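Local coordinates for protein acyl-coenzyme A oxidase 3 (PDB 5YS9) that oxidises acyl-CoA substrates of several chain lengths to trans-2-enoyl-CoA with FAD as cofactor, passing electrons to oxygen to form hydrogen peroxide in peroxisomal fatty acid beta-oxidation, at residues A[35-44]-A[573-582]. Sequence-based numbering, arbitrary orientation.
Sequences KFPIKDMTEF and SAKADVKPYL
Phe44 and Leu582 meet at the inner end of this contact, where the methyl CD1 of Leu582 sits over the middle of the phenyl face in a CH-pi contact, 3.5 Å from the ring centroid. Phe44 leaves helix 38-46 with chi1 near trans (177°), which lays the face of its ring against this methyl; Ser573 OG, hydrogen-bonded to Arg569 O, lies at its edge.

Met41 can be followed outward atom by atom. Its CB lies beside Val578 CG1, CG carries the chain on, and SD lies against Leu582 CD2 at 3.4 Å. Bends at chi2 and chi3 then bring CE to 3.8 Å from the same Leu582 CD2, close to Val578 CB and over one face of the Phe36 ring, near its rim. Phe36 CD2 also lies 3.7 Å from Tyr581 CD2, the two ring planes inclined at 41°. Val578 fills the middle, because its CG1 touches both Phe36 CB (3.9 Å) and the backbone N of Met41.

A polar margin flanks this apolar row. The extended chain of Lys575 brings NZ to the syn lone pair of Glu43 OE2 (3.1 Å) and, by a long salt bridge, toward Asp40 OD1. Asp40 OD2 faces the nearly coplanar carboxylate of Asp577, a like-charge approach that the lysine probably eases and that may favour protonation of one acid.

Tyr363 and Met367 of helix 349-385 border the apolar side. The arrangement exemplifies interdomain helix packing in the acyl-CoA oxidase fold: helix 38-46 of the N-terminal helical domain and the loop leading into it dock on the turn after helix 547-573 and on the first turn of helix 579-596, in the C-terminal helical region.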
ATOM      1  N   LYS A  35     -29.587  -4.059  16.787  1.00 46.00           N
ATOM      2  CA  LYS A  35     -30.602  -3.446  17.682  1.00 46.37           C
ATOM      3  C   LYS A  35     -31.298  -2.246  17.120  1.00 43.93           C
ATOM      4  O   LYS A  35     -32.293  -1.822  17.654  1.00 44.69           O
ATOM      5  CB  LYS A  35     -29.993  -3.079  19.024  1.00 44.68           C
ATOM      6  CG  LYS A  35     -29.957  -4.267  19.973  1.00 48.73           C
ATOM      7  CD  LYS A  35     -28.712  -4.237  20.845  1.00 51.20           C
ATOM      8  CE  LYS A  35     -29.030  -4.468  22.300  1.00 51.66           C
ATOM      9  NZ  LYS A  35     -27.732  -4.606  23.002  1.00 56.57           N
ATOM     10  N   PHE A  36     -30.810  -1.732  16.011  1.00 45.97           N
ATOM     11  CA  PHE A  36     -31.389  -0.563  15.374  1.00 43.92           C
ATOM     12  C   PHE A  36     -31.949  -0.959  14.020  1.00 44.80           C
ATOM     13  O   PHE A  36     -31.560  -1.975  13.453  1.00 41.48           O
ATOM     14  CB  PHE A  36     -30.357   0.564  15.235  1.00 40.31           C
ATOM     15  CG  PHE A  36     -29.065   0.152  14.581  1.00 36.13           C
ATOM     16  CD1 PHE A  36     -28.905   0.245  13.219  1.00 33.06           C
ATOM     17  CD2 PHE A  36     -27.989  -0.276  15.352  1.00 34.70           C
ATOM     18  CE1 PHE A  36     -27.697  -0.094  12.625  1.00 33.58           C
ATOM     19  CE2 PHE A  36     -26.791  -0.638  14.761  1.00 34.37           C
ATOM     20  CZ  PHE A  36     -26.639  -0.551  13.393  1.00 31.79           C
ATOM     21  N   PRO A  37     -32.890  -0.166  13.508  1.00 47.87           N
ATOM     22  CA  PRO A  37     -33.317  -0.405  12.130  1.00 45.73           C
ATOM     23  C   PRO A  37     -32.253   0.196  11.230  1.00 47.20           C
ATOM     24  O   PRO A  37     -31.799   1.339  11.459  1.00 48.62           O
ATOM     25  CB  PRO A  37     -34.654   0.361  12.025  1.00 46.89           C
ATOM     26  CG  PRO A  37     -34.634   1.374  13.122  1.00 46.30           C
ATOM     27  CD  PRO A  37     -33.551   1.007  14.118  1.00 47.35           C
ATOM     28  N   ILE A  38     -31.865  -0.567  10.220  1.00 48.66           N
ATOM     29  CA  ILE A  38     -30.701  -0.238   9.397  1.00 48.49           C
ATOM     30  C   ILE A  38     -30.987   1.032   8.590  1.00 46.44           C
ATOM     31  O   ILE A  38     -30.136   1.912   8.515  1.00 44.15           O
ATOM     32  CB  ILE A  38     -30.267  -1.445   8.519  1.00 52.03           C
ATOM     33  CG1 ILE A  38     -29.752  -2.595   9.417  1.00 57.14           C
ATOM     34  CG2 ILE A  38     -29.190  -1.062   7.512  1.00 51.15           C
ATOM     35  CD1 ILE A  38     -30.751  -3.697   9.668  1.00 64.02           C
ATOM     36  N   LYS A  39     -32.191   1.133   8.045  1.00 48.45           N
ATOM     37  CA  LYS A  39     -32.655   2.322   7.313  1.00 53.70           C
ATOM     38  C   LYS A  39     -32.273   3.637   8.021  1.00 51.00           C
ATOM     39  O   LYS A  39     -31.814   4.591   7.371  1.00 53.33           O
ATOM     40  CB  LYS A  39     -34.172   2.194   7.031  1.00 62.06           C
ATOM     41  CG  LYS A  39     -35.000   3.474   6.919  1.00 72.83           C
ATOM     42  CD  LYS A  39     -36.284   3.409   7.755  1.00 79.72           C
ATOM     43  CE  LYS A  39     -36.934   4.784   7.959  1.00 87.73           C
ATOM     44  NZ  LYS A  39     -37.591   5.340   6.734  1.00 88.37           N
ATOM     45  N   ASP A  40     -32.413   3.696   9.336  1.00 48.09           N
ATOM     46  CA  ASP A  40     -32.072   4.947  10.037  1.00 48.17           C
ATOM     47  C   ASP A  40     -30.569   5.225  10.104  1.00 44.73           C
ATOM     48  O   ASP A  40     -30.154   6.385  10.179  1.00 42.50           O
ATOM     49  CB  ASP A  40     -32.668   4.978  11.435  1.00 48.56           C
ATOM     50  CG  ASP A  40     -34.184   5.015  11.433  1.00 50.34           C
ATOM     51  OD1 ASP A  40     -34.814   5.448  10.436  1.00 49.54           O
ATOM     52  OD2 ASP A  40     -34.748   4.615  12.475  1.00 58.35           O
ATOM     53  N   MET A  41     -29.751   4.174  10.094  1.00 40.33           N
ATOM     54  CA  MET A  41     -28.311   4.352  10.017  1.00 39.61           C
ATOM     55  C   MET A  41     -27.891   4.841   8.606  1.00 37.57           C
ATOM     56  O   MET A  41     -27.036   5.703   8.474  1.00 40.51           O
ATOM     57  CB  MET A  41     -27.618   3.037  10.402  1.00 45.44           C
ATOM     58  CG  MET A  41     -26.139   3.159  10.699  1.00 45.10           C
ATOM     59  SD  MET A  41     -25.874   4.311  12.040  1.00 49.31           S
ATOM     60  CE  MET A  41     -25.644   3.198  13.422  1.00 43.93           C
ATOM     61  N   THR A  42     -28.547   4.329   7.570  1.00 34.40           N
ATOM     62  CA  THR A  42     -28.341   4.771   6.216  1.00 36.91           C
ATOM     63  C   THR A  42     -28.752   6.233   6.035  1.00 41.13           C
ATOM     64  O   THR A  42     -28.048   6.982   5.331  1.00 43.90           O
ATOM     65  CB  THR A  42     -29.095   3.880   5.211  1.00 34.18           C
ATOM     66  OG1 THR A  42     -28.860   2.506   5.535  1.00 35.98           O
ATOM     67  CG2 THR A  42     -28.623   4.135   3.838  1.00 32.29           C
ATOM     68  N   GLU A  43     -29.859   6.644   6.668  1.00 44.87           N
ATOM     69  CA  GLU A  43     -30.266   8.094   6.697  1.00 46.33           C
ATOM     70  C   GLU A  43     -29.249   9.023   7.378  1.00 42.04           C
ATOM     71  O   GLU A  43     -28.965  10.125   6.880  1.00 38.86           O
ATOM     72  CB  GLU A  43     -31.654   8.295   7.332  1.00 48.98           C
ATOM     73  CG  GLU A  43     -32.805   8.119   6.343  1.00 51.58           C
ATOM     74  CD  GLU A  43     -34.148   7.961   7.016  1.00 54.63           C
ATOM     75  OE1 GLU A  43     -35.000   7.232   6.444  1.00 54.83           O
ATOM     76  OE2 GLU A  43     -34.323   8.546   8.116  1.00 53.88           O
ATOM     77  N   PHE A  44     -28.675   8.583   8.490  1.00 38.48           N
ATOM     78  CA  PHE A  44     -27.600   9.353   9.075  1.00 40.14           C
ATOM     79  C   PHE A  44     -26.381   9.508   8.133  1.00 38.35           C
ATOM     80  O   PHE A  44     -25.843  10.583   8.018  1.00 37.15           O
ATOM     81  CB  PHE A  44     -27.169   8.759  10.413  1.00 45.35           C
ATOM     82  CG  PHE A  44     -26.004   9.482  11.034  1.00 44.83           C
ATOM     83  CD1 PHE A  44     -26.167  10.754  11.537  1.00 44.02           C
ATOM     84  CD2 PHE A  44     -24.731   8.921  11.033  1.00 43.77           C
ATOM     85  CE1 PHE A  44     -25.095  11.429  12.082  1.00 42.94           C
ATOM     86  CE2 PHE A  44     -23.661   9.591  11.582  1.00 42.63           C
ATOM     87  CZ  PHE A  44     -23.845  10.852  12.108  1.00 40.95           C
ATOM     88  N   SER A 573     -27.900  15.566  13.836  1.00 46.86           N
ATOM     89  CA  SER A 573     -28.774  14.872  12.858  1.00 48.18           C
ATOM     90  C   SER A 573     -29.160  13.410  13.123  1.00 44.29           C
ATOM     91  O   SER A 573     -29.949  12.853  12.382  1.00 42.80           O
ATOM     92  CB  SER A 573     -28.128  14.937  11.475  1.00 49.88           C
ATOM     93  OG  SER A 573     -26.958  14.144  11.464  1.00 54.57           O
ATOM     94  N   ALA A 574     -28.627  12.796  14.164  1.00 42.69           N
ATOM     95  CA  ALA A 574     -28.893  11.388  14.443  1.00 42.79           C
ATOM     96  C   ALA A 574     -30.209  11.140  15.217  1.00 48.09           C
ATOM     97  O   ALA A 574     -30.398  11.608  16.367  1.00 47.97           O
ATOM     98  CB  ALA A 574     -27.715  10.806  15.215  1.00 43.41           C
ATOM     99  N   LYS A 575     -31.101  10.361  14.604  1.00 54.03           N
ATOM    100  CA  LYS A 575     -32.307   9.879  15.285  1.00 49.90           C
ATOM    101  C   LYS A 575     -31.956   9.075  16.539  1.00 49.77           C
ATOM    102  O   LYS A 575     -30.879   8.480  16.632  1.00 56.54           O
ATOM    103  CB  LYS A 575     -33.147   9.021  14.347  1.00 49.51           C
ATOM    104  CG  LYS A 575     -33.880   9.810  13.307  1.00 50.62           C
ATOM    105  CD  LYS A 575     -34.593   8.861  12.387  1.00 56.21           C
ATOM    106  CE  LYS A 575     -35.431   9.662  11.414  1.00 61.76           C
ATOM    107  NZ  LYS A 575     -36.222   8.784  10.504  1.00 60.80           N
ATOM    108  N   ALA A 576     -32.894   9.042  17.478  1.00 47.00           N
ATOM    109  CA  ALA A 576     -32.641   8.518  18.807  1.00 46.55           C
ATOM    110  C   ALA A 576     -32.258   7.048  18.779  1.00 45.47           C
ATOM    111  O   ALA A 576     -31.427   6.656  19.603  1.00 47.51           O
ATOM    112  CB  ALA A 576     -33.857   8.736  19.733  1.00 43.06           C
ATOM    113  N   ASP A 577     -32.857   6.251  17.876  1.00 43.14           N
ATOM    114  CA  ASP A 577     -32.650   4.781  17.880  1.00 50.56           C
ATOM    115  C   ASP A 577     -31.245   4.327  17.400  1.00 52.24           C
ATOM    116  O   ASP A 577     -30.759   3.241  17.792  1.00 49.42           O
ATOM    117  CB  ASP A 577     -33.789   3.991  17.197  1.00 57.41           C
ATOM    118  CG  ASP A 577     -34.088   4.438  15.780  1.00 68.00           C
ATOM    119  OD1 ASP A 577     -33.212   4.970  15.066  1.00 73.79           O
ATOM    120  OD2 ASP A 577     -35.246   4.241  15.370  1.00 81.16           O
ATOM    121  N   VAL A 578     -30.576   5.190  16.636  1.00 46.07           N
ATOM    122  CA  VAL A 578     -29.219   4.925  16.199  1.00 44.97           C
ATOM    123  C   VAL A 578     -28.176   5.638  17.034  1.00 45.39           C
ATOM    124  O   VAL A 578     -27.039   5.179  17.069  1.00 44.36           O
ATOM    125  CB  VAL A 578     -29.009   5.245  14.703  1.00 47.40           C
ATOM    126  CG1 VAL A 578     -29.650   4.166  13.839  1.00 46.95           C
ATOM    127  CG2 VAL A 578     -29.530   6.626  14.314  1.00 49.77           C
ATOM    128  N   LYS A 579     -28.556   6.726  17.723  1.00 46.68           N
ATOM    129  CA  LYS A 579     -27.596   7.635  18.342  1.00 44.97           C
ATOM    130  C   LYS A 579     -26.585   6.911  19.255  1.00 45.05           C
ATOM    131  O   LYS A 579     -25.357   7.128  19.097  1.00 39.05           O
ATOM    132  CB  LYS A 579     -28.312   8.805  19.058  1.00 50.95           C
ATOM    133  CG  LYS A 579     -27.407   9.730  19.883  1.00 55.75           C
ATOM    134  CD  LYS A 579     -28.124  10.980  20.395  1.00 62.46           C
ATOM    135  CE  LYS A 579     -28.288  12.057  19.314  1.00 73.21           C
ATOM    136  NZ  LYS A 579     -28.543  13.422  19.872  1.00 71.33           N
ATOM    137  N   PRO A 580     -27.072   6.019  20.176  1.00 42.38           N
ATOM    138  CA  PRO A 580     -26.081   5.366  21.077  1.00 42.27           C
ATOM    139  C   PRO A 580     -25.051   4.521  20.348  1.00 40.84           C
ATOM    140  O   PRO A 580     -23.919   4.416  20.824  1.00 42.24           O
ATOM    141  CB  PRO A 580     -26.911   4.505  22.029  1.00 38.57           C
ATOM    142  CG  PRO A 580     -28.327   4.872  21.779  1.00 39.21           C
ATOM    143  CD  PRO A 580     -28.448   5.589  20.469  1.00 38.52           C
ATOM    144  N   TYR A 581     -25.446   3.936  19.217  1.00 42.38           N
ATOM    145  CA  TYR A 581     -24.551   3.048  18.419  1.00 40.52           C
ATOM    146  C   TYR A 581     -23.537   3.885  17.641  1.00 40.07           C
ATOM    147  O   TYR A 581     -22.373   3.509  17.542  1.00 37.25           O
ATOM    148  CB  TYR A 581     -25.360   2.082  17.537  1.00 39.27           C
ATOM    149  CG  TYR A 581     -26.371   1.328  18.399  1.00 42.13           C
ATOM    150  CD1 TYR A 581     -25.969   0.260  19.232  1.00 40.43           C
ATOM    151  CD2 TYR A 581     -27.714   1.728  18.443  1.00 41.29           C
ATOM    152  CE1 TYR A 581     -26.875  -0.376  20.064  1.00 39.26           C
ATOM    153  CE2 TYR A 581     -28.637   1.077  19.265  1.00 38.48           C
ATOM    154  CZ  TYR A 581     -28.215   0.053  20.065  1.00 39.12           C
ATOM    155  OH  TYR A 581     -29.137  -0.542  20.850  1.00 39.41           O
ATOM    156  N   LEU A 582     -23.963   5.059  17.155  1.00 38.71           N
ATOM    157  CA  LEU A 582     -23.025   6.014  16.583  1.00 34.96           C
ATOM    158  C   LEU A 582     -21.992   6.559  17.601  1.00 36.41           C
ATOM    159  O   LEU A 582     -20.796   6.670  17.282  1.00 39.08           O
ATOM    160  CB  LEU A 582     -23.793   7.141  15.925  1.00 35.91           C
ATOM    161  CG  LEU A 582     -24.586   6.801  14.653  1.00 34.61           C
ATOM    162  CD1 LEU A 582     -25.396   8.019  14.252  1.00 35.80           C
ATOM    163  CD2 LEU A 582     -23.665   6.410  13.520  1.00 35.26           C
TER